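Local coordinates for homoprotocatechuate 2,3-dioxygenase (Brevibacterium fuscum, PDB 4Z6M), which catalyses the iron-dependent, oxygen-consuming extradiol ring cleavage of homoprotocatechuate, using a facial triad of two histidines and one carboxylate, at the interface of chains A and B and the interface of chains A and C. Residues are numbered along the deposited sequence; one frame, centred on the assembly and turned at random. Chains: chain A/B/C, Homoprotocatechuate 2,3-dioxygenase.

Contact 1: the interface of chains A and B. Residues chain A 273-274, 280-281, 283; chain B 57, 59, 137, 139.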
ATOM      1  N   TYR A 273      -5.995   8.056 -15.047  1.00  6.79           N
ATOM      2  CA  TYR A 273      -5.126   7.694 -16.171  1.00  6.77           C
ATOM      3  C   TYR A 273      -4.754   8.930 -17.003  1.00  7.07           C
ATOM      4  O   TYR A 273      -5.317  10.014 -16.843  1.00  8.16           O
ATOM      5  CB  TYR A 273      -5.791   6.588 -17.020  1.00  7.03           C
ATOM      6  CG  TYR A 273      -7.160   6.962 -17.537  1.00  7.14           C
ATOM      7  CD1 TYR A 273      -7.305   7.632 -18.747  1.00  8.04           C
ATOM      8  CD2 TYR A 273      -8.308   6.663 -16.818  1.00  7.30           C
ATOM      9  CE1 TYR A 273      -8.543   7.991 -19.231  1.00  9.13           C
ATOM     10  CE2 TYR A 273      -9.566   7.020 -17.290  1.00  7.38           C
ATOM     11  CZ  TYR A 273      -9.672   7.695 -18.503  1.00  8.02           C
ATOM     12  OH  TYR A 273     -10.899   8.092 -18.989  1.00 10.16           O
ATOM     13  N   TYR A 274      -3.785   8.730 -17.881  1.00  7.02           N
ATOM     14  CA  TYR A 274      -3.235   9.764 -18.760  1.00  7.38           C
ATOM     15  C   TYR A 274      -4.136  10.041 -19.945  1.00  7.07           C
ATOM     16  O   TYR A 274      -4.537   9.122 -20.688  1.00  7.60           O
ATOM     17  CB  TYR A 274      -1.833   9.336 -19.241  1.00  7.78           C
ATOM     18  CG  TYR A 274      -1.295  10.174 -20.416  1.00  7.27           C
ATOM     19  CD1 TYR A 274      -0.698  11.411 -20.218  1.00  7.63           C
ATOM     20  CD2 TYR A 274      -1.393   9.710 -21.715  1.00  8.27           C
ATOM     21  CE1 TYR A 274      -0.223  12.157 -21.285  1.00  8.28           C
ATOM     22  CE2 TYR A 274      -0.901  10.439 -22.785  1.00  7.91           C
ATOM     23  CZ  TYR A 274      -0.327  11.677 -22.565  1.00  7.27           C
ATOM     24  OH  TYR A 274       0.122  12.441 -23.616  1.00  8.60           O
ATOM     25  N   ASN A 280      -7.086  10.868 -27.338  1.00  8.74           N
ATOM     26  CA  ASN A 280      -7.461  10.109 -26.151  1.00  7.98           C
ATOM     27  C   ASN A 280      -8.870   9.569 -26.296  1.00  8.34           C
ATOM     28  O   ASN A 280      -9.794  10.341 -26.540  1.00  9.80           O
ATOM     29  CB  ASN A 280      -7.414  10.995 -24.932  1.00  7.49           C
ATOM     30  CG  ASN A 280      -7.722  10.232 -23.673  1.00  7.91           C
ATOM     31  OD1 ASN A 280      -6.935   9.390 -23.250  1.00  8.85           O
ATOM     32  ND2 ASN A 280      -8.863  10.508 -23.079  1.00  9.44           N
ATOM     33  N   PRO A 281      -9.060   8.249 -26.110  1.00  8.69           N
ATOM     34  CA  PRO A 281     -10.390   7.716 -26.375  1.00 10.16           C
ATOM     35  C   PRO A 281     -11.397   8.175 -25.335  1.00  9.39           C
ATOM     36  O   PRO A 281     -11.146   8.076 -24.146  1.00 11.01           O
ATOM     37  CB  PRO A 281     -10.187   6.201 -26.297  1.00 11.33           C
ATOM     38  CG  PRO A 281      -8.739   5.971 -26.562  1.00 12.45           C
ATOM     39  CD  PRO A 281      -8.032   7.182 -26.019  1.00  9.64           C
ATOM     40  N   ILE A 283     -14.975   7.904 -23.297  1.00  9.00           N
ATOM     41  CA  ILE A 283     -15.773   6.801 -22.771  1.00  8.66           C
ATOM     42  C   ILE A 283     -17.151   7.339 -22.366  1.00  8.57           C
ATOM     43  O   ILE A 283     -17.234   8.280 -21.595  1.00  8.62           O
ATOM     44  CB  ILE A 283     -15.105   6.166 -21.537  1.00 10.21           C
ATOM     45  CG1 ILE A 283     -13.654   5.723 -21.837  1.00 11.31           C
ATOM     46  CG2 ILE A 283     -15.933   4.983 -21.057  1.00 11.79           C
ATOM     47  CD1 ILE A 283     -12.831   5.320 -20.625  1.00 13.33           C
TER
ATOM     48  N   GLU B  57      -2.342   0.671 -19.057  1.00  5.93           N
ATOM     49  CA  GLU B  57      -3.246   1.802 -19.328  1.00  6.49           C
ATOM     50  C   GLU B  57      -3.083   2.371 -20.741  1.00  6.33           C
ATOM     51  O   GLU B  57      -3.687   3.379 -21.057  1.00  7.89           O
ATOM     52  CB  GLU B  57      -3.098   2.909 -18.279  1.00  7.11           C
ATOM     53  CG  GLU B  57      -3.439   2.414 -16.883  1.00  8.40           C
ATOM     54  CD  GLU B  57      -3.462   3.517 -15.835  1.00 11.07           C
ATOM     55  OE1 GLU B  57      -2.809   4.575 -16.058  1.00 13.46           O
ATOM     56  OE2 GLU B  57      -4.084   3.259 -14.756  1.00 13.54           O
ATOM     57  N   PHE B  59      -3.381   2.974 -24.792  1.00  6.45           N
ATOM     58  CA  PHE B  59      -4.306   2.757 -25.906  1.00  6.68           C
ATOM     59  C   PHE B  59      -3.651   2.790 -27.264  1.00  6.84           C
ATOM     60  O   PHE B  59      -4.267   2.326 -28.239  1.00  7.08           O
ATOM     61  CB  PHE B  59      -5.465   3.767 -25.895  1.00  6.98           C
ATOM     62  CG  PHE B  59      -5.043   5.172 -26.260  1.00  7.79           C
ATOM     63  CD1 PHE B  59      -4.520   6.042 -25.325  1.00  8.52           C
ATOM     64  CD2 PHE B  59      -5.151   5.601 -27.574  1.00  8.48           C
ATOM     65  CE1 PHE B  59      -4.089   7.294 -25.720  1.00  9.92           C
ATOM     66  CE2 PHE B  59      -4.744   6.863 -27.958  1.00  9.56           C
ATOM     67  CZ  PHE B  59      -4.205   7.705 -27.026  1.00  9.87           C
ATOM     68  N   ARG B 137      -7.820  -0.410 -24.445  0.70  6.94           N
ATOM     69  CA  ARG B 137      -7.169   0.178 -23.284  0.70  6.68           C
ATOM     70  C   ARG B 137      -7.509  -0.688 -22.083  0.70  6.62           C
ATOM     71  O   ARG B 137      -8.677  -0.797 -21.716  0.70  7.04           O
ATOM     72  CB  ARG B 137      -7.658   1.624 -23.087  0.70  7.40           C
ATOM     73  CG  ARG B 137      -6.815   2.401 -22.117  0.70  7.63           C
ATOM     74  CD  ARG B 137      -7.207   3.859 -22.032  0.70  7.09           C
ATOM     75  NE  ARG B 137      -6.063   4.597 -21.543  0.70  7.31           N
ATOM     76  CZ  ARG B 137      -5.889   5.913 -21.646  0.70  7.10           C
ATOM     77  NH1 ARG B 137      -6.849   6.700 -22.120  0.70  7.27           N
ATOM     78  NH2 ARG B 137      -4.737   6.453 -21.249  0.70  7.06           N
ATOM     79  N   HIS B 139      -7.111  -0.423 -18.864  1.00  5.33           N
ATOM     80  CA  HIS B 139      -6.949   0.267 -17.587  1.00  5.88           C
ATOM     81  C   HIS B 139      -7.908  -0.187 -16.487  1.00  5.90           C
ATOM     82  O   HIS B 139      -7.622   0.020 -15.304  1.00  6.39           O
ATOM     83  CB  HIS B 139      -6.999   1.785 -17.773  1.00  6.56           C
ATOM     84  CG  HIS B 139      -8.351   2.335 -18.078  1.00  7.77           C
ATOM     85  ND1 HIS B 139      -9.072   1.988 -19.196  1.00 10.24           N
ATOM     86  CD2 HIS B 139      -9.101   3.243 -17.407  1.00  8.02           C
ATOM     87  CE1 HIS B 139     -10.226   2.638 -19.181  1.00 11.09           C
ATOM     88  NE2 HIS B 139     -10.261   3.409 -18.111  1.00 10.13           N
TER
HETATM   89  O   HOH W   1      -2.501   6.203 -18.287  1.00 16.54           O
HETATM   90  O   HOH W   2      -9.626   6.168 -22.645  0.70 18.70           O
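B:Arg137 bonds to A:Tyr274 and A:Asn280. Its guanidinium lies between A:Tyr273 on one face and B:Phe59 of its own chain on the other, and bonds to chain A at its rim. NH2 of B:Arg137 donates to the backbone carbonyl A:Tyr274 O at 2.7 Å, in the carbonyl plane. Its NH1 donates to the side-chain amide oxygen A:Asn280 OD1 at 2.9 Å. That oxygen lies at the guanidinium edge, although the amide and guanidinium planes are 65° apart. The arm is extended from CG to NE, with CG anti to the backbone N (chi1 -167°), and carries the guanidinium across to both oxygens. On its own side, B:Arg137 NE donates to the carbonyl B:Glu57 O at 2.7 Å, which helps to fix the guanidinium's rotation.

Two waters add to the seam. One joins A:Tyr274 N to the carboxylate oxygen B:Glu57 OE1. The other joins B:Arg137 NH1 to A:Pro281 O.

Apolar and ring contacts fill in around it. A:Tyr273 CD1 sits 3.4 Å above one face of the B:Arg137 guanidinium, toward its rim, and B:Phe59 CD1 lies over the opposite face. A:Tyr273 also meets the B:His139 ring edge-to-face, with planes at 64°. B:Glu57 OE1 lies 3.7 Å from A:Tyr273 CB. A:Pro281 CD stands over the centre of the B:Phe59 ring, a CH-pi contact. A:Ile283 CD1 reaches B:His139 CE1 tip to tip.

Most of these residues are in loops. In chain A they follow strand 265-270 and run to A:Ile283, which opens strand 283-286.

Contact 2: the interface of chains A and B. Residues chain A 247-249, 252, 273, 285, 295; chain B 57, 139-140, 142.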
ATOM      1  N   ARG A 247     -14.046   2.778  -5.690  1.00  7.02           N
ATOM      2  CA  ARG A 247     -13.420   2.924  -6.994  1.00  6.70           C
ATOM      3  C   ARG A 247     -14.472   3.516  -7.913  1.00  6.32           C
ATOM      4  O   ARG A 247     -15.561   2.974  -8.014  1.00  6.84           O
ATOM      5  CB  ARG A 247     -12.988   1.539  -7.501  1.00  7.51           C
ATOM      6  CG  ARG A 247     -12.544   1.500  -8.945  1.00  7.97           C
ATOM      7  CD  ARG A 247     -11.149   2.042  -9.122  1.00  7.42           C
ATOM      8  NE  ARG A 247     -10.144   1.186  -8.476  1.00  7.19           N
ATOM      9  CZ  ARG A 247      -8.853   1.486  -8.387  1.00  6.92           C
ATOM     10  NH1 ARG A 247      -8.387   2.635  -8.890  1.00  7.67           N
ATOM     11  NH2 ARG A 247      -8.021   0.638  -7.802  1.00  8.16           N
ATOM     12  N   HIS A 248     -14.130   4.582  -8.635  1.00  6.64           N
ATOM     13  CA  HIS A 248     -15.041   5.134  -9.642  1.00  6.89           C
ATOM     14  C   HIS A 248     -15.010   4.247 -10.889  1.00  7.13           C
ATOM     15  O   HIS A 248     -13.973   3.678 -11.233  1.00  7.75           O
ATOM     16  CB  HIS A 248     -14.587   6.505 -10.065  1.00  7.60           C
ATOM     17  CG  HIS A 248     -14.914   7.612  -9.123  1.00  7.61           C
ATOM     18  ND1 HIS A 248     -16.182   7.833  -8.619  1.00  7.94           N
ATOM     19  CD2 HIS A 248     -14.135   8.616  -8.642  1.00  7.70           C
ATOM     20  CE1 HIS A 248     -16.159   8.926  -7.865  1.00  8.01           C
ATOM     21  NE2 HIS A 248     -14.936   9.423  -7.882  1.00  8.09           N
ATOM     22  N   GLY A 249     -16.135   4.155 -11.582  1.00  6.81           N
ATOM     23  CA  GLY A 249     -16.140   3.673 -12.951  1.00  7.54           C
ATOM     24  C   GLY A 249     -15.530   4.717 -13.864  1.00  7.38           C
ATOM     25  O   GLY A 249     -14.408   4.588 -14.362  1.00  8.15           O
ATOM     26  N   ASN A 252     -11.846   5.809 -13.236  1.00  6.20           N
ATOM     27  CA  ASN A 252     -11.089   4.694 -12.644  1.00  6.79           C
ATOM     28  C   ASN A 252     -10.334   5.057 -11.354  1.00  6.28           C
ATOM     29  O   ASN A 252      -9.511   4.286 -10.925  1.00  7.25           O
ATOM     30  CB  ASN A 252     -10.098   4.109 -13.640  1.00  7.66           C
ATOM     31  CG  ASN A 252      -9.545   2.766 -13.240  1.00  8.03           C
ATOM     32  OD1 ASN A 252     -10.274   1.895 -12.738  1.00  8.10           O
ATOM     33  ND2 ASN A 252      -8.260   2.558 -13.509  1.00  8.41           N
ATOM     34  N   TYR A 273      -5.995   8.056 -15.047  1.00  6.79           N
ATOM     35  CA  TYR A 273      -5.126   7.694 -16.171  1.00  6.77           C
ATOM     36  C   TYR A 273      -4.754   8.930 -17.003  1.00  7.07           C
ATOM     37  O   TYR A 273      -5.317  10.014 -16.843  1.00  8.16           O
ATOM     38  CB  TYR A 273      -5.791   6.588 -17.020  1.00  7.03           C
ATOM     39  CG  TYR A 273      -7.160   6.962 -17.537  1.00  7.14           C
ATOM     40  CD1 TYR A 273      -7.305   7.632 -18.747  1.00  8.04           C
ATOM     41  CD2 TYR A 273      -8.308   6.663 -16.818  1.00  7.30           C
ATOM     42  CE1 TYR A 273      -8.543   7.991 -19.231  1.00  9.13           C
ATOM     43  CE2 TYR A 273      -9.566   7.020 -17.290  1.00  7.38           C
ATOM     44  CZ  TYR A 273      -9.672   7.695 -18.503  1.00  8.02           C
ATOM     45  OH  TYR A 273     -10.899   8.092 -18.989  1.00 10.16           O
ATOM     46  N   TRP A 285     -20.699   6.176 -20.527  1.00  6.86           N
ATOM     47  CA  TRP A 285     -21.401   5.189 -19.707  1.00  6.66           C
ATOM     48  C   TRP A 285     -22.894   5.423 -19.766  1.00  6.93           C
ATOM     49  O   TRP A 285     -23.338   6.575 -19.844  1.00  8.20           O
ATOM     50  CB  TRP A 285     -20.975   5.318 -18.259  1.00  7.49           C
ATOM     51  CG  TRP A 285     -19.514   5.098 -18.000  1.00  7.06           C
ATOM     52  CD1 TRP A 285     -18.487   5.932 -18.338  1.00  8.33           C
ATOM     53  CD2 TRP A 285     -18.903   3.956 -17.367  1.00  6.96           C
ATOM     54  NE1 TRP A 285     -17.275   5.409 -17.923  1.00  8.70           N
ATOM     55  CE2 TRP A 285     -17.503   4.195 -17.335  1.00  7.87           C
ATOM     56  CE3 TRP A 285     -19.399   2.777 -16.798  1.00  7.25           C
ATOM     57  CZ2 TRP A 285     -16.610   3.302 -16.767  1.00  8.52           C
ATOM     58  CZ3 TRP A 285     -18.484   1.880 -16.235  1.00  8.30           C
ATOM     59  CH2 TRP A 285     -17.122   2.172 -16.216  1.00  7.88           C
ATOM     60  N   TRP A 295     -17.574   1.472  -9.040  1.00  6.27           N
ATOM     61  CA  TRP A 295     -17.268   0.290  -9.845  1.00  6.12           C
ATOM     62  C   TRP A 295     -17.666  -1.006  -9.142  1.00  5.91           C
ATOM     63  O   TRP A 295     -17.904  -2.032  -9.788  1.00  6.74           O
ATOM     64  CB  TRP A 295     -15.759   0.307 -10.089  1.00  5.93           C
ATOM     65  CG  TRP A 295     -15.149  -0.788 -10.893  1.00  5.89           C
ATOM     66  CD1 TRP A 295     -14.157  -1.623 -10.496  1.00  5.97           C
ATOM     67  CD2 TRP A 295     -15.371  -1.056 -12.292  1.00  5.79           C
ATOM     68  NE1 TRP A 295     -13.758  -2.435 -11.532  1.00  6.40           N
ATOM     69  CE2 TRP A 295     -14.510  -2.122 -12.646  1.00  5.61           C
ATOM     70  CE3 TRP A 295     -16.249  -0.550 -13.260  1.00  5.79           C
ATOM     71  CZ2 TRP A 295     -14.459  -2.631 -13.940  1.00  6.46           C
ATOM     72  CZ3 TRP A 295     -16.212  -1.101 -14.557  1.00  6.69           C
ATOM     73  CH2 TRP A 295     -15.325  -2.129 -14.864  1.00  6.48           C
TER
ATOM     74  N   GLU B  57      -2.342   0.671 -19.057  1.00  5.93           N
ATOM     75  CA  GLU B  57      -3.246   1.802 -19.328  1.00  6.49           C
ATOM     76  C   GLU B  57      -3.083   2.371 -20.741  1.00  6.33           C
ATOM     77  O   GLU B  57      -3.687   3.379 -21.057  1.00  7.89           O
ATOM     78  CB  GLU B  57      -3.098   2.909 -18.279  1.00  7.11           C
ATOM     79  CG  GLU B  57      -3.439   2.414 -16.883  1.00  8.40           C
ATOM     80  CD  GLU B  57      -3.462   3.517 -15.835  1.00 11.07           C
ATOM     81  OE1 GLU B  57      -2.809   4.575 -16.058  1.00 13.46           O
ATOM     82  OE2 GLU B  57      -4.084   3.259 -14.756  1.00 13.54           O
ATOM     83  N   HIS B 139      -7.111  -0.423 -18.864  1.00  5.33           N
ATOM     84  CA  HIS B 139      -6.949   0.267 -17.587  1.00  5.88           C
ATOM     85  C   HIS B 139      -7.908  -0.187 -16.487  1.00  5.90           C
ATOM     86  O   HIS B 139      -7.622   0.020 -15.304  1.00  6.39           O
ATOM     87  CB  HIS B 139      -6.999   1.785 -17.773  1.00  6.56           C
ATOM     88  CG  HIS B 139      -8.351   2.335 -18.078  1.00  7.77           C
ATOM     89  ND1 HIS B 139      -9.072   1.988 -19.196  1.00 10.24           N
ATOM     90  CD2 HIS B 139      -9.101   3.243 -17.407  1.00  8.02           C
ATOM     91  CE1 HIS B 139     -10.226   2.638 -19.181  1.00 11.09           C
ATOM     92  NE2 HIS B 139     -10.261   3.409 -18.111  1.00 10.13           N
ATOM     93  N   MET B 140      -9.037  -0.794 -16.860  1.00  5.84           N
ATOM     94  CA  MET B 140      -9.969  -1.351 -15.883  1.00  6.52           C
ATOM     95  C   MET B 140     -10.099  -2.852 -15.991  1.00  6.47           C
ATOM     96  O   MET B 140     -11.005  -3.439 -15.412  1.00  6.38           O
ATOM     97  CB  MET B 140     -11.351  -0.675 -15.991  1.00  6.77           C
ATOM     98  CG  MET B 140     -11.237   0.811 -15.863  1.00  7.43           C
ATOM     99  SD  MET B 140     -12.794   1.689 -15.659  1.00 10.80           S
ATOM    100  CE  MET B 140     -13.269   1.131 -14.060  1.00 10.38           C
ATOM    101  N   TYR B 142      -9.106  -5.413 -14.445  1.00  5.85           N
ATOM    102  CA  TYR B 142      -8.542  -5.916 -13.204  1.00  6.79           C
ATOM    103  C   TYR B 142      -8.501  -7.428 -13.126  1.00  7.12           C
ATOM    104  O   TYR B 142      -7.821  -7.972 -12.280  1.00  8.49           O
ATOM    105  CB  TYR B 142      -9.303  -5.330 -12.020  1.00  6.91           C
ATOM    106  CG  TYR B 142      -9.129  -3.837 -11.898  1.00  6.20           C
ATOM    107  CD1 TYR B 142      -7.967  -3.289 -11.395  1.00  7.34           C
ATOM    108  CD2 TYR B 142     -10.147  -2.965 -12.264  1.00  6.89           C
ATOM    109  CE1 TYR B 142      -7.820  -1.933 -11.242  1.00  8.15           C
ATOM    110  CE2 TYR B 142     -10.002  -1.596 -12.146  1.00  6.82           C
ATOM    111  CZ  TYR B 142      -8.838  -1.089 -11.614  1.00  7.61           C
ATOM    112  OH  TYR B 142      -8.699   0.259 -11.466  1.00  8.42           O
TER
HETATM  113  O   HOH W   3      -6.372   4.683 -13.939  1.00  8.94           O
HETATM  114  O   HOH W   4     -12.505   4.869 -16.860  1.00 14.70           O
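The indole of A:Trp295 has the methyl B:Met140 CE on one face, 3.4 Å above the plane. The methyl lies over the six-membered ring and also makes a CH-pi contact with the five-membered ring. B:Met140 is bent at its last torsion (chi3 68°), which turns the methyl toward the indole. The guanidinium of A:Arg247 has the phenol oxygen B:Tyr142 OH over its centre, 3.3 Å above the plane. At the edge of the B:Tyr142 ring, in plane, is A:Asn252 OD1. B:Met140 CG lies over one face of the B:His139 ring, toward its rim. Water 4 is at that ring's edge and links B:His139 NE2 to A:Gly249 O.

A:Asn252 and B:Tyr142 meet tip to tip. The phenol B:Tyr142 OH donates to A:Asn252 OD1 at 2.6 Å, arriving well to the side of the carbonyl, at 106° to the C=O bond, and tilted out of its plane. The return bond from A:Asn252 ND2 is weak. A:Asn252 ND2 also lies 3.2 Å from the carbonyl B:His139 O, a likely hydrogen bond, and reaches B:Glu57 OE2 through water 3. A:Arg247 NH1 donates to the backbone carbonyl A:Asn252 O at 2.9 Å, which may help to position this residue.

The patch joins the end of strand 244-247 and nearby loops of chain A to loops of chain B. It probably helps to hold the subunits together in the enzyme.

Contact 3: the interface of chains A and C. Residues chain A 299-302, 355, 359, 361; chain C 299, 357, 359.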
ATOM      1  N   PRO A 299     -24.063   1.774  -3.540  1.00  7.60           N
ATOM      2  CA  PRO A 299     -25.057   2.783  -3.911  1.00  8.29           C
ATOM      3  C   PRO A 299     -24.539   4.208  -3.753  1.00  8.37           C
ATOM      4  O   PRO A 299     -23.761   4.487  -2.847  1.00  8.81           O
ATOM      5  CB  PRO A 299     -26.212   2.505  -2.937  1.00  9.29           C
ATOM      6  CG  PRO A 299     -25.537   1.940  -1.730  1.00  9.55           C
ATOM      7  CD  PRO A 299     -24.454   1.045  -2.306  1.00  8.63           C
ATOM      8  N   VAL A 300     -24.965   5.107  -4.627  1.00  8.23           N
ATOM      9  CA  VAL A 300     -24.639   6.526  -4.504  1.00  8.75           C
ATOM     10  C   VAL A 300     -25.601   7.141  -3.516  1.00  9.95           C
ATOM     11  O   VAL A 300     -26.811   7.077  -3.686  1.00 10.79           O
ATOM     12  CB  VAL A 300     -24.700   7.226  -5.871  1.00  8.11           C
ATOM     13  CG1 VAL A 300     -24.366   8.704  -5.749  1.00  8.72           C
ATOM     14  CG2 VAL A 300     -23.735   6.558  -6.834  1.00  9.14           C
ATOM     15  N   VAL A 301     -25.037   7.727  -2.462  1.00 10.04           N
ATOM     16  CA  VAL A 301     -25.833   8.323  -1.419  1.00 11.24           C
ATOM     17  C   VAL A 301     -26.667   9.486  -1.990  1.00  9.85           C
ATOM     18  O   VAL A 301     -26.199  10.251  -2.825  1.00  9.98           O
ATOM     19  CB  VAL A 301     -24.934   8.792  -0.242  1.00 12.39           C
ATOM     20  CG1 VAL A 301     -24.029   7.668   0.250  1.00 12.47           C
ATOM     21  CG2 VAL A 301     -24.140  10.007  -0.620  1.00 14.54           C
ATOM     22  N   PRO A 302     -27.922   9.610  -1.574  1.00 10.31           N
ATOM     23  CA  PRO A 302     -28.821  10.584  -2.229  1.00 11.51           C
ATOM     24  C   PRO A 302     -28.348  12.037  -2.106  1.00 10.52           C
ATOM     25  O   PRO A 302     -28.526  12.827  -3.036  1.00 11.13           O
ATOM     26  CB  PRO A 302     -30.172  10.351  -1.543  1.00 12.97           C
ATOM     27  CG  PRO A 302     -29.912   9.429  -0.409  1.00 15.50           C
ATOM     28  CD  PRO A 302     -28.628   8.719  -0.645  1.00 11.28           C
ATOM     29  N   ALA A 355     -32.016   1.417  -4.441  1.00 12.10           N
ATOM     30  CA  ALA A 355     -30.593   1.407  -4.628  1.00 11.27           C
ATOM     31  C   ALA A 355     -30.049  -0.005  -4.594  1.00 11.36           C
ATOM     32  O   ALA A 355     -30.762  -0.954  -4.277  1.00 12.98           O
ATOM     33  CB  ALA A 355     -29.938   2.282  -3.580  1.00 13.44           C
ATOM     34  N   PHE A 359     -30.759  -1.349  -0.172  1.00 12.65           N
ATOM     35  CA  PHE A 359     -31.203  -0.071   0.384  1.00 13.34           C
ATOM     36  C   PHE A 359     -32.226   0.634  -0.515  1.00 14.95           C
ATOM     37  O   PHE A 359     -32.186   0.509  -1.729  1.00 15.58           O
ATOM     38  CB  PHE A 359     -30.015   0.860   0.622  1.00 14.00           C
ATOM     39  CG  PHE A 359     -29.035   0.337   1.623  1.00 13.23           C
ATOM     40  CD1 PHE A 359     -29.413   0.147   2.952  1.00 14.10           C
ATOM     41  CD2 PHE A 359     -27.740  -0.014   1.237  1.00 15.02           C
ATOM     42  CE1 PHE A 359     -28.506  -0.354   3.875  1.00 14.33           C
ATOM     43  CE2 PHE A 359     -26.834  -0.500   2.163  1.00 15.84           C
ATOM     44  CZ  PHE A 359     -27.218  -0.678   3.480  1.00 14.80           C
ATOM     45  N   LEU A 361     -34.175   4.796  -0.597  1.00 22.50           N
ATOM     46  CA  LEU A 361     -33.856   6.151  -0.139  1.00 22.63           C
ATOM     47  C   LEU A 361     -34.558   6.492   1.163  1.00 23.05           C
ATOM     48  O   LEU A 361     -35.736   6.219   1.311  1.00 24.36           O
ATOM     49  CB  LEU A 361     -34.194   7.165  -1.223  1.00 25.45           C
ATOM     50  CG  LEU A 361     -33.376   6.951  -2.513  1.00 24.67           C
ATOM     51  CD1 LEU A 361     -33.307   8.234  -3.327  1.00 26.24           C
ATOM     52  CD2 LEU A 361     -31.965   6.414  -2.258  1.00 27.82           C
TER
ATOM     53  N   PRO C 299     -23.519   2.013   6.213  1.00  8.93           N
ATOM     54  CA  PRO C 299     -24.606   1.196   6.724  1.00  9.78           C
ATOM     55  C   PRO C 299     -24.344  -0.283   6.515  1.00 10.15           C
ATOM     56  O   PRO C 299     -23.700  -0.680   5.544  1.00 10.49           O
ATOM     57  CB  PRO C 299     -25.803   1.663   5.894  1.00 10.67           C
ATOM     58  CG  PRO C 299     -25.197   2.130   4.612  1.00 11.13           C
ATOM     59  CD  PRO C 299     -23.908   2.771   5.010  1.00  9.47           C
ATOM     60  N   LYS C 357     -26.102   7.379   6.156  1.00 11.73           N
ATOM     61  CA  LYS C 357     -25.714   7.849   4.821  1.00 12.45           C
ATOM     62  C   LYS C 357     -26.904   8.066   3.884  1.00 13.98           C
ATOM     63  O   LYS C 357     -26.740   8.111   2.661  1.00 17.84           O
ATOM     64  CB  LYS C 357     -24.698   6.911   4.160  1.00 12.55           C
ATOM     65  CG  LYS C 357     -23.504   6.469   5.010  1.00 12.35           C
ATOM     66  CD  LYS C 357     -22.600   7.570   5.543  1.00 11.68           C
ATOM     67  CE  LYS C 357     -21.344   6.973   6.180  1.00 10.69           C
ATOM     68  NZ  LYS C 357     -20.668   7.932   7.114  1.00  9.33           N
ATOM     69  N   PHE C 359     -29.879   6.252   3.660  1.00 12.57           N
ATOM     70  CA  PHE C 359     -30.583   5.057   3.204  1.00 12.71           C
ATOM     71  C   PHE C 359     -31.578   4.498   4.241  1.00 14.18           C
ATOM     72  O   PHE C 359     -31.421   4.683   5.437  1.00 16.56           O
ATOM     73  CB  PHE C 359     -29.579   3.953   2.834  1.00 13.11           C
ATOM     74  CG  PHE C 359     -28.656   4.311   1.710  1.00 12.73           C
ATOM     75  CD1 PHE C 359     -29.143   4.534   0.434  1.00 12.86           C
ATOM     76  CD2 PHE C 359     -27.296   4.387   1.922  1.00 13.22           C
ATOM     77  CE1 PHE C 359     -28.281   4.871  -0.595  1.00 13.04           C
ATOM     78  CE2 PHE C 359     -26.429   4.710   0.893  1.00 14.83           C
ATOM     79  CZ  PHE C 359     -26.920   4.946  -0.364  1.00 13.85           C
TER
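C:Phe359 packs against A:Pro299 and A:Val301, in a two-fold contact between subunits of this extradiol dioxygenase, a member of the glyoxalase/bleomycin resistance/dioxygenase superfamily. The tip of its ring does much of the touching. C:Phe359 CZ lies 3.6 Å from A:Pro299 CG and 3.7 Å from the backbone carbon A:Val301 CA. C:Phe359 CE1 meets A:Pro302 CD at 3.9 Å. C:Phe359 CE2 meets the methyl A:Val301 CG1, also at 3.9 Å.

The reciprocal contact is also present. A:Phe359 CZ lies 3.6 Å from C:Pro299 CG. The two phenylalanines meet at about a right angle through their inner parts, with A:Phe359 CB 3.8 Å from C:Phe359 CD1. Each has CG anti to its carbonyl carbon (chi1 -63° in A, -62° in C), and each ring points on toward the proline of the partner.

Farther out, A:Val301 CG1 brushes C:Lys357 CB at 4.0 Å. The carbonyl C:Lys357 O lies against A:Val301 CB at 3.5 Å, a van der Waals contact. No nitrogen or oxygen of one side lies within bonding reach of the other in this patch.

The backbone probably helps to position the rings. Both phenylalanines begin strand 359-361 of their own chain, near the C-terminus. A:Leu361 and C:Phe359 form an antiparallel beta bridge across the chains. In chain A, A:Pro302 starts helix 302-306, directly after the loop that carries A:Pro299 and A:Val301.

Contacts 1 and 2 are adjoining patches of the A-B interface, with C-alpha centres about 10 Å apart. They share A:Tyr273, B:Glu57 and B:His139, so one group of side chains serves both. Contact 3 belongs to a different interface, between chains A and C. Its centre is about 22 Å from that of contact 2 and about 30 Å from that of contact 1. Chain A therefore meets two neighbours through separate surfaces. Both interfaces are two-fold symmetric, so every contact has a twin with the chains exchanged. The two kinds of interface together are consistent with the four-chain deposited assembly.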